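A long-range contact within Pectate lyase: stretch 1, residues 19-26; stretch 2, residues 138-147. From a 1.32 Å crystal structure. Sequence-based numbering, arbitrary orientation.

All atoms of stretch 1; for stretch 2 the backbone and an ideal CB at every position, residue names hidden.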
# COMPACT_ATOMS: atom_id res chain seq x y z
N ASN A 19 -8.11 -11.06 -4.17
CA ASN A 19 -7.12 -10.41 -3.33
C ASN A 19 -6.92 -8.98 -3.81
O ASN A 19 -6.58 -8.76 -4.96
CB ASN A 19 -5.81 -11.18 -3.37
CG ASN A 19 -4.74 -10.55 -2.51
OD1 ASN A 19 -4.37 -9.40 -2.72
ND2 ASN A 19 -4.23 -11.30 -1.55
N PRO A 20 -7.17 -8.00 -2.95
CA PRO A 20 -7.10 -6.60 -3.38
C PRO A 20 -5.78 -6.18 -4.01
O PRO A 20 -5.75 -5.37 -4.94
CB PRO A 20 -7.35 -5.83 -2.08
CG PRO A 20 -8.15 -6.73 -1.27
CD PRO A 20 -7.66 -8.11 -1.56
N ALA A 21 -4.68 -6.69 -3.47
CA ALA A 21 -3.36 -6.35 -4.00
C ALA A 21 -3.14 -6.96 -5.39
O ALA A 21 -2.61 -6.32 -6.28
CB ALA A 21 -2.29 -6.82 -3.04
N ALA A 22 -3.56 -8.20 -5.56
CA ALA A 22 -3.49 -8.85 -6.85
C ALA A 22 -4.40 -8.14 -7.86
O ALA A 22 -4.04 -7.98 -9.03
CB ALA A 22 -3.92 -10.29 -6.73
N ASN A 23 -5.57 -7.70 -7.41
CA ASN A 23 -6.48 -6.98 -8.29
C ASN A 23 -5.83 -5.67 -8.73
O ASN A 23 -5.89 -5.27 -9.90
CB ASN A 23 -7.79 -6.68 -7.58
CG ASN A 23 -8.71 -7.88 -7.47
OD1 ASN A 23 -9.68 -7.86 -6.69
ND2 ASN A 23 -8.45 -8.91 -8.23
N TRP A 24 -5.19 -4.98 -7.79
CA TRP A 24 -4.50 -3.75 -8.14
C TRP A 24 -3.43 -4.01 -9.21
O TRP A 24 -3.30 -3.28 -10.19
CB TRP A 24 -3.85 -3.09 -6.89
CG TRP A 24 -2.91 -2.07 -7.33
CD1 TRP A 24 -3.21 -0.80 -7.70
CD2 TRP A 24 -1.53 -2.26 -7.59
NE1 TRP A 24 -2.08 -0.18 -8.17
CE2 TRP A 24 -1.04 -1.06 -8.11
CE3 TRP A 24 -0.64 -3.34 -7.43
CZ2 TRP A 24 0.29 -0.90 -8.47
CZ3 TRP A 24 0.68 -3.16 -7.79
CH2 TRP A 24 1.12 -1.96 -8.31
N LEU A 25 -2.65 -5.06 -9.02
CA LEU A 25 -1.53 -5.32 -9.91
C LEU A 25 -2.05 -5.67 -11.30
O LEU A 25 -1.58 -5.17 -12.32
CB LEU A 25 -0.68 -6.46 -9.37
CG LEU A 25 0.65 -6.70 -10.07
CD1 LEU A 25 1.67 -7.27 -9.09
CD2 LEU A 25 0.47 -7.65 -11.27
N ASN A 26 -3.03 -6.54 -11.35
CA ASN A 26 -3.54 -6.94 -12.65
C ASN A 26 -4.16 -5.77 -13.38
O ASN A 26 -4.00 -5.65 -14.60
CB ASN A 26 -4.46 -8.14 -12.52
CG ASN A 26 -3.67 -9.43 -12.29
OD1 ASN A 26 -2.73 -9.75 -13.05
ND2 ASN A 26 -4.00 -10.16 -11.24
N UNK A 138 3.07 -2.14 0.66
CA UNK A 138 2.40 -3.41 0.45
C UNK A 138 2.33 -3.74 -1.03
O UNK A 138 2.54 -4.88 -1.42
CB UNK A 138 1.00 -3.38 1.06
N UNK A 139 2.03 -2.77 -1.88
CA UNK A 139 1.84 -3.08 -3.29
C UNK A 139 3.19 -3.19 -3.97
O UNK A 139 3.33 -3.96 -4.90
CB UNK A 139 0.98 -2.02 -3.97
N UNK A 140 4.20 -2.46 -3.49
CA UNK A 140 5.57 -2.66 -3.99
C UNK A 140 6.04 -4.08 -3.72
O UNK A 140 6.64 -4.72 -4.57
CB UNK A 140 6.53 -1.66 -3.35
N UNK A 141 5.78 -4.57 -2.51
CA UNK A 141 6.14 -5.93 -2.18
C UNK A 141 5.37 -6.92 -3.01
O UNK A 141 5.87 -7.97 -3.36
CB UNK A 141 5.91 -6.20 -0.69
N UNK A 142 4.12 -6.60 -3.32
CA UNK A 142 3.29 -7.45 -4.16
C UNK A 142 3.91 -7.56 -5.55
O UNK A 142 4.01 -8.64 -6.12
CB UNK A 142 1.86 -6.90 -4.25
N UNK A 143 4.34 -6.43 -6.10
CA UNK A 143 5.00 -6.44 -7.41
C UNK A 143 6.23 -7.34 -7.35
O UNK A 143 6.44 -8.20 -8.22
CB UNK A 143 5.39 -5.02 -7.84
N UNK A 144 7.07 -7.13 -6.34
CA UNK A 144 8.29 -7.93 -6.22
C UNK A 144 7.96 -9.40 -6.04
O UNK A 144 8.66 -10.26 -6.55
CB UNK A 144 9.14 -7.44 -5.05
N UNK A 145 6.91 -9.70 -5.30
CA UNK A 145 6.48 -11.08 -5.11
C UNK A 145 5.98 -11.70 -6.40
O UNK A 145 6.28 -12.84 -6.68
CB UNK A 145 5.39 -11.15 -4.04
N UNK A 146 5.22 -10.96 -7.18
CA UNK A 146 4.80 -11.47 -8.47
C UNK A 146 6.03 -11.71 -9.35
O UNK A 146 6.12 -12.74 -10.03
CB UNK A 146 3.83 -10.50 -9.14
N UNK A 147 7.00 -10.80 -9.32
CA UNK A 147 8.21 -10.96 -10.10
C UNK A 147 8.95 -12.20 -9.62
O UNK A 147 9.37 -13.06 -10.42
CB UNK A 147 9.10 -9.72 -10.00

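Stretch 1 is helical from Pro20 on, capped by Asn19, and stretch 2 is helical throughout; the two axes cross at 73° with a closest approach of 9.9 Å. Stretch 1 offers a largely apolar surface: Ala21, Ala22, Trp24 and Leu25. Every position of stretch 2 has helical backbone angles, which argues against proline and glycine but settles little else.

Position 138 points sideways, and its ideal CB has nothing of stretch 1 within 5.5 Å. Stretch 1 sets no preference. It is Ala138.

Position 139 points toward stretch 1. Its ideal CB lies 4.0 Å from Trp24 CZ3, and its CA is 6.2 Å from the CA of Ala21. A flat or long apolar side chain could run along the indole towards Pro20; Phe, Tyr, Leu or Met would suit. The residue is Tyr139, chi1 m. Its ring makes an offset stack with the five-membered ring of Trp24, centroids 4.6 Å apart and planes at 28°. Tyr139 CE2 comes to 3.4 Å from Trp24 CG. Tyr139 CB sits over the six-membered ring in a CH-pi contact, and Tyr139 CE1 is 3.7 Å from Ala21 CB.

Position 140 points away and 141 is out of reach. Stretch 1 constrains neither; they are Ala140 and Leu141.

Position 142 points toward stretch 1, its ideal CB 4.3 Å from Ala21 CB and 4.9 Å from Leu25 CD1. The space beside Ala21 favours something small or medium: Ala, Ser, Thr or Val. Thr142 is found. Its OG1 packs 3.6 Å from Ala21 CB and donates a hydrogen bond to Ala138 O, 2.9 Å away, so the hydroxyl is satisfied within its own helix.

Position 143 points sideways, with its ideal CB 4.5 Å from Leu25 CD1 and 5.1 Å from Trp24 CZ3. A modest aliphatic group such as Val, Ile or Leu would reach both. Val143 places CG2 at the edge of the indole, 3.6 Å from Trp24 CZ3, and 4.1 Å from Leu25 CD1.

Position 144 points away and 145 sideways, neither ideal CB near stretch 1. They are Leu144 and Asp145; the Asp145 carboxylate is hydrogen-bonded elsewhere in the structure.

Position 146 points toward stretch 1, its ideal CB 3.9 Å from Leu25 CD1. Ala22 CB lies farther along, so a larger apolar group, Phe, Leu or Met, could cover both. Phe146 does this. Leu25 CD1 sits over its ring face, 3.8 Å from the centroid, and Phe146 CZ reaches within 4.0 Å of Ala22 CB.

Position 147 is out of reach, leaving its choice open; it is Ala147.

Stretch 2 138-147: AYALTVLDFA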
# COMPACT_ATOMS: atom_id res chain seq x y z
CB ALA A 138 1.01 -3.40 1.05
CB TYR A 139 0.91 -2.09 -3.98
CG TYR A 139 -0.56 -2.26 -3.62
CD1 TYR A 139 -1.00 -3.14 -2.62
CD2 TYR A 139 -1.50 -1.48 -4.26
CE1 TYR A 139 -2.36 -3.24 -2.31
CE2 TYR A 139 -2.84 -1.58 -3.95
CZ TYR A 139 -3.26 -2.47 -2.97
OH TYR A 139 -4.60 -2.57 -2.66
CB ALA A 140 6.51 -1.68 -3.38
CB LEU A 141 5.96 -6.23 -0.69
CG LEU A 141 6.88 -5.45 0.22
CD1 LEU A 141 6.51 -5.70 1.65
CD2 LEU A 141 8.33 -5.83 -0.02
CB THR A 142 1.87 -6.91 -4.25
OG1 THR A 142 1.27 -6.94 -2.94
CG2 THR A 142 0.96 -7.80 -5.11
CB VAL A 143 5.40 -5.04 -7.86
CG1 VAL A 143 6.24 -5.11 -9.12
CG2 VAL A 143 4.17 -4.18 -8.09
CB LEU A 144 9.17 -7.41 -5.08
CG LEU A 144 9.77 -6.03 -5.34
CD1 LEU A 144 10.44 -5.56 -4.08
CD2 LEU A 144 10.74 -6.05 -6.50
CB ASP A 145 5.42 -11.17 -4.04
CG ASP A 145 4.99 -12.58 -3.81
OD1 ASP A 145 5.76 -13.36 -3.20
OD2 ASP A 145 3.88 -12.96 -4.20
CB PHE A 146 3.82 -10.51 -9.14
CG PHE A 146 2.38 -10.76 -8.77
CD1 PHE A 146 1.99 -10.82 -7.45
CD2 PHE A 146 1.43 -10.94 -9.76
CE1 PHE A 146 0.68 -11.05 -7.13
CE2 PHE A 146 0.11 -11.15 -9.44
CZ PHE A 146 -0.27 -11.23 -8.12
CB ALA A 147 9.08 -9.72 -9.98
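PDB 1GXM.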